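Local coordinates for mandalate racemase/muconate lactonizing enzyme (Unidentified, PDB 4E4U), which probably catalyses proton abstraction from the alpha-carbon of a carboxylate substrate, as members of the mandelate racemase branch of the enolase superfamily do, at residues A[126-130]-A[203-209]; A[182-186]-A[398-402]; A[229-233]-A[277-281]. Where two conformers were deposited one is given. Residue numbers count along the deposited sequence, not the author numbering.

Contact 1 of 3, residues A[126-130]-A[203-209]; sequences RSYTY and DLLFGTH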
ATOM      1  N   ARG A 126       1.274 -32.330  21.849  1.00 11.83           N
ATOM      2  CA  ARG A 126       1.073 -33.009  20.579  1.00 11.92           C
ATOM      3  C   ARG A 126       2.400 -33.054  19.823  1.00 11.80           C
ATOM      4  O   ARG A 126       3.130 -32.061  19.767  1.00 12.32           O
ATOM      5  CB  ARG A 126       0.019 -32.272  19.749  1.00 11.64           C
ATOM      6  CG  ARG A 126      -0.375 -32.992  18.469  1.00 12.49           C
ATOM      7  CD  ARG A 126      -1.254 -32.115  17.597  1.00 12.61           C
ATOM      8  NE  ARG A 126      -1.610 -32.795  16.357  1.00 12.84           N
ATOM      9  CZ  ARG A 126      -2.190 -32.207  15.316  1.00 12.21           C
ATOM     10  NH1 ARG A 126      -2.488 -30.911  15.359  1.00 13.09           N
ATOM     11  NH2 ARG A 126      -2.469 -32.915  14.226  1.00 13.28           N
ATOM     12  N   SER A 127       2.715 -34.206  19.244  0.50 12.57           N
ATOM     13  CA  SER A 127       3.976 -34.347  18.529  0.50 13.68           C
ATOM     14  C   SER A 127       3.800 -34.974  17.151  0.50 12.99           C
ATOM     15  O   SER A 127       2.745 -35.521  16.831  0.50 13.75           O
ATOM     16  CB  SER A 127       4.979 -35.153  19.351  0.50 16.40           C
ATOM     17  OG  SER A 127       4.632 -36.519  19.358  0.50 18.44           O
ATOM     18  N   TYR A 128       4.838 -34.875  16.331  1.00 12.33           N
ATOM     19  CA  TYR A 128       4.850 -35.551  15.046  1.00 12.12           C
ATOM     20  C   TYR A 128       6.231 -36.106  14.807  1.00 12.29           C
ATOM     21  O   TYR A 128       7.181 -35.728  15.493  1.00 13.18           O
ATOM     22  CB  TYR A 128       4.479 -34.601  13.918  1.00 12.11           C
ATOM     23  CG  TYR A 128       5.526 -33.586  13.516  1.00 12.55           C
ATOM     24  CD1 TYR A 128       6.478 -33.886  12.543  1.00 12.89           C
ATOM     25  CD2 TYR A 128       5.512 -32.302  14.038  1.00 11.99           C
ATOM     26  CE1 TYR A 128       7.408 -32.932  12.121  1.00 12.63           C
ATOM     27  CE2 TYR A 128       6.440 -31.347  13.631  1.00 12.16           C
ATOM     28  CZ  TYR A 128       7.383 -31.664  12.671  1.00 12.45           C
ATOM     29  OH  TYR A 128       8.297 -30.722  12.251  1.00 13.46           O
ATOM     30  N   THR A 129       6.349 -36.994  13.826  1.00 12.69           N
ATOM     31  CA  THR A 129       7.664 -37.426  13.385  1.00 13.81           C
ATOM     32  C   THR A 129       7.749 -37.470  11.864  1.00 13.02           C
ATOM     33  O   THR A 129       6.736 -37.632  11.176  1.00 13.23           O
ATOM     34  CB  THR A 129       8.045 -38.809  13.974  1.00 15.06           C
ATOM     35  OG1 THR A 129       9.381 -39.151  13.575  1.00 15.19           O
ATOM     36  CG2 THR A 129       7.073 -39.892  13.507  1.00 16.04           C
ATOM     37  N   TYR A 130       8.959 -37.292  11.342  1.00 13.16           N
ATOM     38  CA  TYR A 130       9.251 -37.689   9.975  1.00 14.72           C
ATOM     39  C   TYR A 130       8.997 -39.181   9.837  1.00 14.11           C
ATOM     40  O   TYR A 130       9.162 -39.950  10.793  1.00 14.41           O
ATOM     41  CB  TYR A 130      10.722 -37.442   9.648  1.00 18.31           C
ATOM     42  CG  TYR A 130      11.008 -36.239   8.783  1.00 23.39           C
ATOM     43  CD1 TYR A 130      10.520 -36.150   7.487  1.00 24.75           C
ATOM     44  CD2 TYR A 130      11.791 -35.199   9.259  1.00 25.85           C
ATOM     45  CE1 TYR A 130      10.793 -35.054   6.692  1.00 26.94           C
ATOM     46  CE2 TYR A 130      12.073 -34.099   8.474  1.00 27.18           C
ATOM     47  CZ  TYR A 130      11.567 -34.030   7.189  1.00 28.11           C
ATOM     48  OH  TYR A 130      11.842 -32.932   6.406  1.00 30.57           O
ATOM     49  N   ASP A 203      -2.698 -35.685  10.470  1.00 12.31           N
ATOM     50  CA  ASP A 203      -2.399 -34.660   9.487  1.00 11.85           C
ATOM     51  C   ASP A 203      -1.163 -35.002   8.665  1.00 12.32           C
ATOM     52  O   ASP A 203      -0.242 -35.674   9.148  1.00 12.85           O
ATOM     53  CB  ASP A 203      -2.186 -33.312  10.179  1.00 12.19           C
ATOM     54  CG  ASP A 203      -3.493 -32.604  10.494  1.00 13.19           C
ATOM     55  OD1 ASP A 203      -4.229 -32.244   9.545  1.00 13.48           O
ATOM     56  OD2 ASP A 203      -3.784 -32.394  11.694  1.00 13.42           O
ATOM     57  N   LEU A 204      -1.166 -34.537   7.418  1.00 12.10           N
ATOM     58  CA  LEU A 204       0.011 -34.603   6.565  1.00 11.82           C
ATOM     59  C   LEU A 204       0.807 -33.319   6.715  1.00 11.17           C
ATOM     60  O   LEU A 204       0.257 -32.218   6.599  1.00 11.89           O
ATOM     61  CB  LEU A 204      -0.394 -34.725   5.096  1.00 14.28           C
ATOM     62  CG  LEU A 204      -1.372 -35.823   4.693  1.00 17.50           C
ATOM     63  CD1 LEU A 204      -1.619 -35.796   3.193  1.00 18.06           C
ATOM     64  CD2 LEU A 204      -0.845 -37.161   5.104  1.00 18.62           C
ATOM     65  N   LEU A 205       2.102 -33.462   6.964  1.00 11.01           N
ATOM     66  CA  LEU A 205       3.017 -32.329   7.021  1.00 11.44           C
ATOM     67  C   LEU A 205       3.936 -32.454   5.823  1.00 11.10           C
ATOM     68  O   LEU A 205       4.725 -33.397   5.733  1.00 12.64           O
ATOM     69  CB  LEU A 205       3.821 -32.359   8.322  1.00 12.44           C
ATOM     70  CG  LEU A 205       2.984 -32.506   9.587  1.00 14.10           C
ATOM     71  CD1 LEU A 205       3.868 -32.650  10.800  1.00 14.19           C
ATOM     72  CD2 LEU A 205       2.049 -31.336   9.745  1.00 15.60           C
ATOM     73  N   PHE A 206       3.811 -31.535   4.873  1.00 11.17           N
ATOM     74  CA  PHE A 206       4.604 -31.644   3.663  1.00 11.29           C
ATOM     75  C   PHE A 206       5.944 -30.962   3.920  1.00 11.65           C
ATOM     76  O   PHE A 206       6.040 -29.733   3.908  1.00 12.11           O
ATOM     77  CB  PHE A 206       3.872 -31.061   2.452  1.00 12.36           C
ATOM     78  CG  PHE A 206       4.421 -31.541   1.151  1.00 13.07           C
ATOM     79  CD1 PHE A 206       4.002 -32.748   0.606  1.00 14.91           C
ATOM     80  CD2 PHE A 206       5.387 -30.805   0.490  1.00 13.62           C
ATOM     81  CE1 PHE A 206       4.524 -33.195  -0.586  1.00 15.15           C
ATOM     82  CE2 PHE A 206       5.913 -31.246  -0.701  1.00 15.40           C
ATOM     83  CZ  PHE A 206       5.485 -32.440  -1.241  1.00 15.97           C
ATOM     84  N   GLY A 207       6.959 -31.776   4.197  1.00 12.31           N
ATOM     85  CA  GLY A 207       8.180 -31.299   4.820  1.00 13.04           C
ATOM     86  C   GLY A 207       9.299 -30.911   3.882  1.00 13.78           C
ATOM     87  O   GLY A 207      10.442 -31.353   4.049  1.00 15.04           O
ATOM     88  N   THR A 208       8.977 -30.066   2.910  1.00 13.32           N
ATOM     89  CA  THR A 208       9.962 -29.579   1.951  1.00 13.09           C
ATOM     90  C   THR A 208      11.103 -28.806   2.625  1.00 12.73           C
ATOM     91  O   THR A 208      11.000 -28.398   3.796  1.00 14.07           O
ATOM     92  CB  THR A 208       9.283 -28.753   0.840  1.00 13.25           C
ATOM     93  OG1 THR A 208       7.989 -28.319   1.285  1.00 13.45           O
ATOM     94  CG2 THR A 208       9.082 -29.621  -0.384  1.00 14.82           C
ATOM     95  N   HIS A 209      12.182 -28.622   1.870  1.00 12.53           N
ATOM     96  CA  HIS A 209      13.451 -28.075   2.359  1.00 12.65           C
ATOM     97  C   HIS A 209      13.909 -26.880   1.505  1.00 11.71           C
ATOM     98  O   HIS A 209      15.103 -26.708   1.251  1.00 12.19           O
ATOM     99  CB  HIS A 209      14.545 -29.152   2.307  1.00 14.56           C
ATOM    100  CG  HIS A 209      14.435 -30.211   3.362  1.00 16.29           C
ATOM    101  ND1 HIS A 209      13.629 -31.317   3.235  1.00 17.15           N
ATOM    102  CD2 HIS A 209      15.080 -30.348   4.550  1.00 18.17           C
ATOM    103  CE1 HIS A 209      13.760 -32.085   4.302  1.00 18.05           C
ATOM    104  NE2 HIS A 209      14.633 -31.520   5.114  1.00 18.49           N
TER
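The lumen of the barrel domain is where these two segments meet: strands 125-130 and 203-206 are separated in the sheet by strand 162-165, so they touch by side chains reaching inward past it, and the closest CA atoms, those of Tyr-130 and Gly-207, are 8.3 Å apart. Each alternate residue takes part, giving three layers. In the first, Arg-126 stretches out fully and its NH2 forms a salt bridge with OD2 of Asp-203 at 2.9 Å; its NE is held by Thr-161, while OD1 of Asp-203 pairs with Arg-219 of a second subunit, so this end of the barrel is tied into the assembly. In the middle layer the contact is apolar. Leu-205 sets CD1 over the face of the Tyr-128 ring, 3.5 Å from its centroid and only 19° off the normal, a CH-pi contact, while the polar end of that tyrosine, its hydroxyl, bonds to Lys-164. At the C-terminal ends of the strands, Tyr-130 OH makes a weak hydrogen bond to Gly-207 O (3.2 Å), the glycine being the centre of an inverse gamma turn, and approaches His-209 CE1 to 3.0 Å. ND1 of His-209 is engaged by Asp-166. Alternate residues of parallel strands filling the interior in layers are typical of a TIM barrel, whose C-terminal strand ends face the active-site mouth in the enolase superfamily.

Contact 2 of 3, residues A[182-186]-A[398-402]; sequences EVLDR and KDLAP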
ATOM      1  N   GLU A 182       7.563 -34.996 -13.289  1.00 13.37           N
ATOM      2  CA  GLU A 182       7.671 -36.286 -12.616  1.00 14.81           C
ATOM      3  C   GLU A 182       7.810 -36.125 -11.102  1.00 13.55           C
ATOM      4  O   GLU A 182       7.244 -36.909 -10.332  1.00 14.48           O
ATOM      5  CB  GLU A 182       8.817 -37.104 -13.194  1.00 17.70           C
ATOM      6  CG  GLU A 182       8.479 -37.657 -14.561  1.00 22.11           C
ATOM      7  CD  GLU A 182       9.595 -38.475 -15.156  1.00 27.77           C
ATOM      8  OE1 GLU A 182      10.766 -38.037 -15.080  1.00 30.45           O
ATOM      9  OE2 GLU A 182       9.294 -39.553 -15.703  1.00 30.33           O
ATOM     10  N   VAL A 183       8.541 -35.105 -10.663  1.00 13.16           N
ATOM     11  CA  VAL A 183       8.667 -34.867  -9.231  1.00 12.98           C
ATOM     12  C   VAL A 183       7.350 -34.332  -8.660  1.00 12.49           C
ATOM     13  O   VAL A 183       6.919 -34.769  -7.594  1.00 12.56           O
ATOM     14  CB  VAL A 183       9.864 -33.957  -8.904  1.00 13.43           C
ATOM     15  CG1 VAL A 183       9.849 -33.530  -7.442  1.00 14.55           C
ATOM     16  CG2 VAL A 183      11.165 -34.681  -9.237  1.00 15.09           C
ATOM     17  N   LEU A 184       6.690 -33.423  -9.379  1.00 12.41           N
ATOM     18  CA  LEU A 184       5.379 -32.941  -8.944  1.00 12.53           C
ATOM     19  C   LEU A 184       4.401 -34.109  -8.809  1.00 12.82           C
ATOM     20  O   LEU A 184       3.660 -34.195  -7.830  1.00 13.21           O
ATOM     21  CB  LEU A 184       4.823 -31.891  -9.906  1.00 12.53           C
ATOM     22  CG  LEU A 184       5.573 -30.555  -9.974  1.00 12.69           C
ATOM     23  CD1 LEU A 184       5.097 -29.721 -11.154  1.00 13.17           C
ATOM     24  CD2 LEU A 184       5.389 -29.776  -8.673  1.00 13.73           C
ATOM     25  N   ASP A 185       4.411 -35.014  -9.788  1.00 13.10           N
ATOM     26  CA  ASP A 185       3.556 -36.195  -9.738  1.00 13.86           C
ATOM     27  C   ASP A 185       3.855 -37.043  -8.503  1.00 13.72           C
ATOM     28  O   ASP A 185       2.944 -37.547  -7.845  1.00 14.22           O
ATOM     29  CB  ASP A 185       3.769 -37.075 -10.976  1.00 15.11           C
ATOM     30  CG  ASP A 185       3.135 -36.508 -12.236  1.00 16.90           C
ATOM     31  OD1 ASP A 185       2.328 -35.560 -12.153  1.00 17.35           O
ATOM     32  OD2 ASP A 185       3.437 -37.042 -13.325  1.00 19.07           O
ATOM     33  N   ARG A 186       5.138 -37.214  -8.202  1.00 13.75           N
ATOM     34  CA  ARG A 186       5.549 -38.029  -7.066  1.00 14.11           C
ATOM     35  C   ARG A 186       5.095 -37.395  -5.753  1.00 13.33           C
ATOM     36  O   ARG A 186       4.649 -38.092  -4.843  1.00 13.80           O
ATOM     37  CB  ARG A 186       7.066 -38.231  -7.067  1.00 14.08           C
ATOM     38  CG  ARG A 186       7.571 -39.070  -5.913  1.00 14.00           C
ATOM     39  CD  ARG A 186       9.060 -39.303  -6.032  1.00 15.13           C
ATOM     40  NE  ARG A 186       9.811 -38.076  -5.778  1.00 15.71           N
ATOM     41  CZ  ARG A 186      10.978 -37.773  -6.340  1.00 17.14           C
ATOM     42  NH1 ARG A 186      11.535 -38.583  -7.232  1.00 19.16           N
ATOM     43  NH2 ARG A 186      11.588 -36.644  -6.023  1.00 17.01           N
ATOM     44  N   LYS A 398      15.753 -34.356 -15.492  1.00 24.74           N
ATOM     45  CA  LYS A 398      15.526 -35.780 -15.704  1.00 26.14           C
ATOM     46  C   LYS A 398      15.834 -36.630 -14.467  1.00 28.13           C
ATOM     47  O   LYS A 398      15.558 -37.829 -14.450  1.00 28.80           O
ATOM     48  CB  LYS A 398      16.314 -36.274 -16.924  1.00 25.98           C
ATOM     49  CG  LYS A 398      15.885 -35.607 -18.231  1.00 26.22           C
ATOM     50  CD  LYS A 398      16.528 -36.232 -19.466  1.00 26.18           C
ATOM     51  CE  LYS A 398      16.067 -35.501 -20.720  1.00 26.05           C
ATOM     52  NZ  LYS A 398      16.432 -36.131 -22.013  1.00 25.42           N
ATOM     53  N   ASP A 399      16.381 -36.005 -13.428  1.00 29.38           N
ATOM     54  CA  ASP A 399      16.782 -36.735 -12.223  1.00 31.27           C
ATOM     55  C   ASP A 399      15.613 -36.976 -11.265  1.00 30.43           C
ATOM     56  O   ASP A 399      14.784 -36.088 -11.044  1.00 30.57           O
ATOM     57  CB  ASP A 399      17.907 -35.986 -11.505  1.00 34.36           C
ATOM     58  CG  ASP A 399      18.544 -36.807 -10.396  1.00 37.32           C
ATOM     59  OD1 ASP A 399      18.394 -38.049 -10.404  1.00 38.15           O
ATOM     60  OD2 ASP A 399      19.203 -36.207  -9.520  1.00 38.86           O
ATOM     61  N   LEU A 400      15.554 -38.175 -10.692  1.00 29.38           N
ATOM     62  CA  LEU A 400      14.479 -38.534  -9.769  1.00 29.43           C
ATOM     63  C   LEU A 400      14.995 -38.909  -8.375  1.00 28.68           C
ATOM     64  O   LEU A 400      14.326 -39.620  -7.630  1.00 29.04           O
ATOM     65  CB  LEU A 400      13.621 -39.667 -10.350  1.00 30.33           C
ATOM     66  CG  LEU A 400      12.806 -39.294 -11.593  1.00 31.02           C
ATOM     67  CD1 LEU A 400      11.897 -40.434 -12.041  1.00 31.79           C
ATOM     68  CD2 LEU A 400      11.991 -38.047 -11.327  1.00 31.30           C
ATOM     69  N   ALA A 401      16.178 -38.410  -8.025  1.00 27.84           N
ATOM     70  CA  ALA A 401      16.779 -38.672  -6.717  1.00 28.16           C
ATOM     71  C   ALA A 401      15.934 -38.090  -5.586  1.00 28.03           C
ATOM     72  O   ALA A 401      15.251 -37.085  -5.772  1.00 27.58           O
ATOM     73  CB  ALA A 401      18.195 -38.100  -6.666  1.00 28.61           C
ATOM     74  N   PRO A 402      15.971 -38.729  -4.406  1.00 28.42           N
ATOM     75  CA  PRO A 402      15.230 -38.216  -3.247  1.00 28.42           C
ATOM     76  C   PRO A 402      15.923 -37.028  -2.570  1.00 28.13           C
ATOM     77  O   PRO A 402      17.110 -36.788  -2.798  1.00 28.56           O
ATOM     78  CB  PRO A 402      15.189 -39.419  -2.296  1.00 28.49           C
ATOM     79  CG  PRO A 402      16.392 -40.221  -2.656  1.00 28.84           C
ATOM     80  CD  PRO A 402      16.575 -40.048  -4.140  1.00 29.08           C
TER
HETATM   81  O   HOH W   1      13.278 -38.911 -15.694  1.00 40.55           O
HETATM   82  O   HOH W   2      13.839 -36.057  -7.556  1.00 23.97           O
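Glu-182 and Arg-186 on helix 181-198, together with Leu-400 of the C-terminal tail, make the contact between the helix and segment 398-402. The two helix residues stand one turn apart, linked along the backbone by the hydrogen bond from Arg-186 N to Glu-182 O (3.0 Å), and both direct their CA-to-CB bonds toward segment 398-402. Arg-186 is extended through chi1 and chi2 (t, t) and then bends at chi3 (p), a turn that brings NH1 within 3.0 Å of Leu-400 O in a weak hydrogen bond; NE meanwhile donates a hydrogen bond to the carbonyl O of Pro-167. NH2 gives a hydrogen bond to water 2 at 2.8 Å, and that water donates to Ala-401 O at 2.5 Å. Glu-182 (m, t) works in a similar way: its OE1 accepts from water 1 at 2.7 Å, which also donates to Lys-398 O at 2.8 Å, whereas OE2 pairs with Lys-201 of a neighbouring subunit. Leu-400, with chi1 m and chi2 t, starts sideways but brings CD2 to 3.8 Å from Glu-182 CB and 4.0 Å from Val-183 CG2. In the tail itself, Asp-399 OD1 accepts a weak hydrogen bond from Ala-401 N (3.3 Å). The irregular C-terminal segment thus packs on helix 181-198 beside the subunit interface marked by the Glu-182 to Lys-201 salt bridge, on the outside of the TIM-barrel domain.

Contact 3 of 3, residues A[229-233]-A[277-281]; sequences PLWFE and SILQL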
ATOM      1  N   PRO A 229      -3.140 -30.885   3.451  1.00 11.54           N
ATOM      2  CA  PRO A 229      -2.045 -30.966   4.424  1.00 11.51           C
ATOM      3  C   PRO A 229      -2.158 -29.864   5.473  1.00 10.26           C
ATOM      4  O   PRO A 229      -2.625 -28.746   5.182  1.00 11.01           O
ATOM      5  CB  PRO A 229      -0.779 -30.744   3.583  1.00 12.67           C
ATOM      6  CG  PRO A 229      -1.207 -30.694   2.166  1.00 14.97           C
ATOM      7  CD  PRO A 229      -2.679 -30.466   2.116  1.00 13.26           C
ATOM      8  N   LEU A 230      -1.705 -30.175   6.680  1.00 10.19           N
ATOM      9  CA  LEU A 230      -1.658 -29.186   7.749  1.00 10.07           C
ATOM     10  C   LEU A 230      -0.653 -28.072   7.433  1.00 10.07           C
ATOM     11  O   LEU A 230      -0.869 -26.919   7.787  1.00 10.87           O
ATOM     12  CB  LEU A 230      -1.350 -29.866   9.086  1.00 11.09           C
ATOM     13  CG  LEU A 230      -0.971 -29.002  10.299  1.00 11.60           C
ATOM     14  CD1 LEU A 230      -1.981 -27.905  10.586  1.00 12.67           C
ATOM     15  CD2 LEU A 230      -0.794 -29.870  11.532  1.00 13.89           C
ATOM     16  N   TRP A 231       0.447 -28.408   6.771  1.00  9.30           N
ATOM     17  CA  TRP A 231       1.337 -27.357   6.296  1.00  9.39           C
ATOM     18  C   TRP A 231       2.185 -27.747   5.108  1.00  9.16           C
ATOM     19  O   TRP A 231       2.344 -28.930   4.791  1.00 10.32           O
ATOM     20  CB  TRP A 231       2.219 -26.801   7.420  1.00  9.61           C
ATOM     21  CG  TRP A 231       3.343 -27.666   7.943  1.00 10.11           C
ATOM     22  CD1 TRP A 231       4.396 -28.191   7.239  1.00 10.12           C
ATOM     23  CD2 TRP A 231       3.582 -27.997   9.312  1.00 10.24           C
ATOM     24  NE1 TRP A 231       5.249 -28.869   8.088  1.00 11.21           N
ATOM     25  CE2 TRP A 231       4.772 -28.751   9.377  1.00 10.81           C
ATOM     26  CE3 TRP A 231       2.895 -27.730  10.506  1.00 11.26           C
ATOM     27  CZ2 TRP A 231       5.285 -29.251  10.572  1.00 11.81           C
ATOM     28  CZ3 TRP A 231       3.404 -28.224  11.693  1.00 11.79           C
ATOM     29  CH2 TRP A 231       4.587 -28.976  11.718  1.00 12.31           C
ATOM     30  N   PHE A 232       2.714 -26.710   4.471  1.00  9.41           N
ATOM     31  CA  PHE A 232       3.666 -26.788   3.371  1.00  9.80           C
ATOM     32  C   PHE A 232       4.901 -26.079   3.929  1.00  9.95           C
ATOM     33  O   PHE A 232       4.879 -24.859   4.153  1.00 10.95           O
ATOM     34  CB  PHE A 232       3.054 -26.053   2.181  1.00 10.48           C
ATOM     35  CG  PHE A 232       3.875 -26.065   0.905  1.00 10.38           C
ATOM     36  CD1 PHE A 232       5.014 -26.846   0.744  1.00 11.86           C
ATOM     37  CD2 PHE A 232       3.480 -25.252  -0.152  1.00 11.68           C
ATOM     38  CE1 PHE A 232       5.722 -26.819  -0.466  1.00 12.19           C
ATOM     39  CE2 PHE A 232       4.183 -25.229  -1.340  1.00 12.10           C
ATOM     40  CZ  PHE A 232       5.302 -26.010  -1.497  1.00 12.04           C
ATOM     41  N   GLU A 233       5.945 -26.856   4.215  1.00 10.02           N
ATOM     42  CA  GLU A 233       7.122 -26.381   4.945  1.00 10.99           C
ATOM     43  C   GLU A 233       8.163 -25.779   4.008  1.00 11.08           C
ATOM     44  O   GLU A 233       8.403 -26.321   2.932  1.00 11.78           O
ATOM     45  CB  GLU A 233       7.750 -27.573   5.672  1.00 13.12           C
ATOM     46  CG  GLU A 233       8.947 -27.259   6.550  1.00 13.16           C
ATOM     47  CD  GLU A 233       9.161 -28.306   7.635  1.00 13.73           C
ATOM     48  OE1 GLU A 233       8.174 -28.939   8.068  1.00 13.05           O
ATOM     49  OE2 GLU A 233      10.313 -28.481   8.077  1.00 16.91           O
ATOM     50  N   SER A 277       2.285 -18.821   8.702  1.00  9.38           N
ATOM     51  CA  SER A 277       1.358 -18.805   9.831  1.00  9.41           C
ATOM     52  C   SER A 277       1.747 -19.807  10.908  1.00  9.45           C
ATOM     53  O   SER A 277       1.102 -19.882  11.952  1.00  9.46           O
ATOM     54  CB  SER A 277      -0.062 -19.088   9.366  1.00 10.76           C
ATOM     55  OG  SER A 277      -0.128 -20.348   8.729  1.00 11.94           O
ATOM     56  N   ILE A 278       2.791 -20.586  10.642  1.00  8.83           N
ATOM     57  CA  ILE A 278       3.287 -21.578  11.586  1.00  9.77           C
ATOM     58  C   ILE A 278       4.799 -21.408  11.634  1.00  9.24           C
ATOM     59  O   ILE A 278       5.470 -21.528  10.611  1.00 10.37           O
ATOM     60  CB  ILE A 278       2.909 -23.008  11.142  1.00 10.18           C
ATOM     61  CG1 ILE A 278       1.382 -23.178  11.137  1.00 10.25           C
ATOM     62  CG2 ILE A 278       3.541 -24.056  12.053  1.00 10.90           C
ATOM     63  CD1 ILE A 278       0.904 -24.423  10.396  1.00 11.61           C
ATOM     64  N   LEU A 279       5.323 -21.082  12.817  1.00  9.19           N
ATOM     65  CA  LEU A 279       6.739 -20.767  12.972  1.00  9.61           C
ATOM     66  C   LEU A 279       7.508 -21.932  13.562  1.00  9.82           C
ATOM     67  O   LEU A 279       7.239 -22.368  14.687  1.00 10.60           O
ATOM     68  CB  LEU A 279       6.931 -19.545  13.865  1.00 11.00           C
ATOM     69  CG  LEU A 279       6.217 -18.275  13.447  1.00 12.79           C
ATOM     70  CD1 LEU A 279       6.682 -17.101  14.303  1.00 13.90           C
ATOM     71  CD2 LEU A 279       6.446 -17.980  11.982  1.00 13.24           C
ATOM     72  N   GLN A 280       8.477 -22.414  12.796  1.00  9.36           N
ATOM     73  CA  GLN A 280       9.261 -23.583  13.155  1.00  9.23           C
ATOM     74  C   GLN A 280      10.634 -23.194  13.690  1.00 10.35           C
ATOM     75  O   GLN A 280      11.671 -23.673  13.228  1.00 12.00           O
ATOM     76  CB  GLN A 280       9.376 -24.506  11.951  1.00  9.77           C
ATOM     77  CG  GLN A 280       8.018 -24.939  11.432  1.00 10.56           C
ATOM     78  CD  GLN A 280       8.105 -25.735  10.162  1.00 11.47           C
ATOM     79  OE1 GLN A 280       8.701 -25.294   9.179  1.00 12.08           O
ATOM     80  NE2 GLN A 280       7.494 -26.918  10.165  1.00 12.24           N
ATOM     81  N   LEU A 281      10.632 -22.329  14.692  1.00 11.09           N
ATOM     82  CA  LEU A 281      11.869 -21.955  15.352  1.00 10.60           C
ATOM     83  C   LEU A 281      12.555 -23.190  15.942  1.00 10.42           C
ATOM     84  O   LEU A 281      11.893 -24.129  16.407  1.00 11.46           O
ATOM     85  CB  LEU A 281      11.573 -20.917  16.444  1.00 12.32           C
ATOM     86  CG  LEU A 281      10.677 -21.359  17.609  1.00 13.49           C
ATOM     87  CD1 LEU A 281      11.462 -21.992  18.756  1.00 15.83           C
ATOM     88  CD2 LEU A 281       9.861 -20.187  18.129  1.00 15.31           C
TER
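This is a buried side-chain contact inside the barrel, between strands 231-233 and 278-279, which both pair with strand 255-257 and so do not neighbour each other; the CA atoms of Trp-231 and Ile-278 are 8.1 Å apart. Trp-231 fills much of the gap. Its CE3 lies 3.9 Å from Ile-278 CD1, an apolar contact, and its CZ2 lies 3.2 Å from Gln-280 NE2. Polar groups gather one layer further along, where Glu-233 OE1 accepts two hydrogen bonds: from Trp-231 NE1 on its own strand (2.9 Å) and from Gln-280 NE2 across the gap (3.0 Å, with an angle of 157°). The same carboxylate forms a salt bridge with Lys-164, and its OE2 lies close to OE2 of Glu-259. This pair, Glu-233 at the end of strand 231-233 and Glu-259 just beyond strand 255-257, is consistent with the metal-ligand positions of enolase-superfamily barrels. Between the two segments, Ala-256 offers a small side chain that Trp-231, Ile-278 and Gln-280 all touch. Tyr-128 meets Trp-231 edge-to-face from strand 125-130, while on the outer surface of strand 278-279 Leu-279 packs against helices 263-272 and 289-301.

Overall arrangement
Contacts 1 and 3 illustrate how a barrel is filled from several strands at once. Their centres lie 9 Å apart, and they join directly because strands 203-206 and 231-233 are sheet neighbours: Leu-204 O lies 2.8 Å from Leu-230 N, and Thr-208 OG1 lies 2.6 Å from Glu-233 O, both probable hydrogen bonds. Along the chain contact 1 closes before contact 3 opens. Contact 2 is peripheral, its centre 20 Å from that of contact 1 and 23 Å from that of contact 3. Its helix 181-198 leads into strand 203-206, its segments alternate with those of contact 1, and the loop it closes encloses contact 3. Interior contacts thus span intervening strands; the tail returns late to the outside.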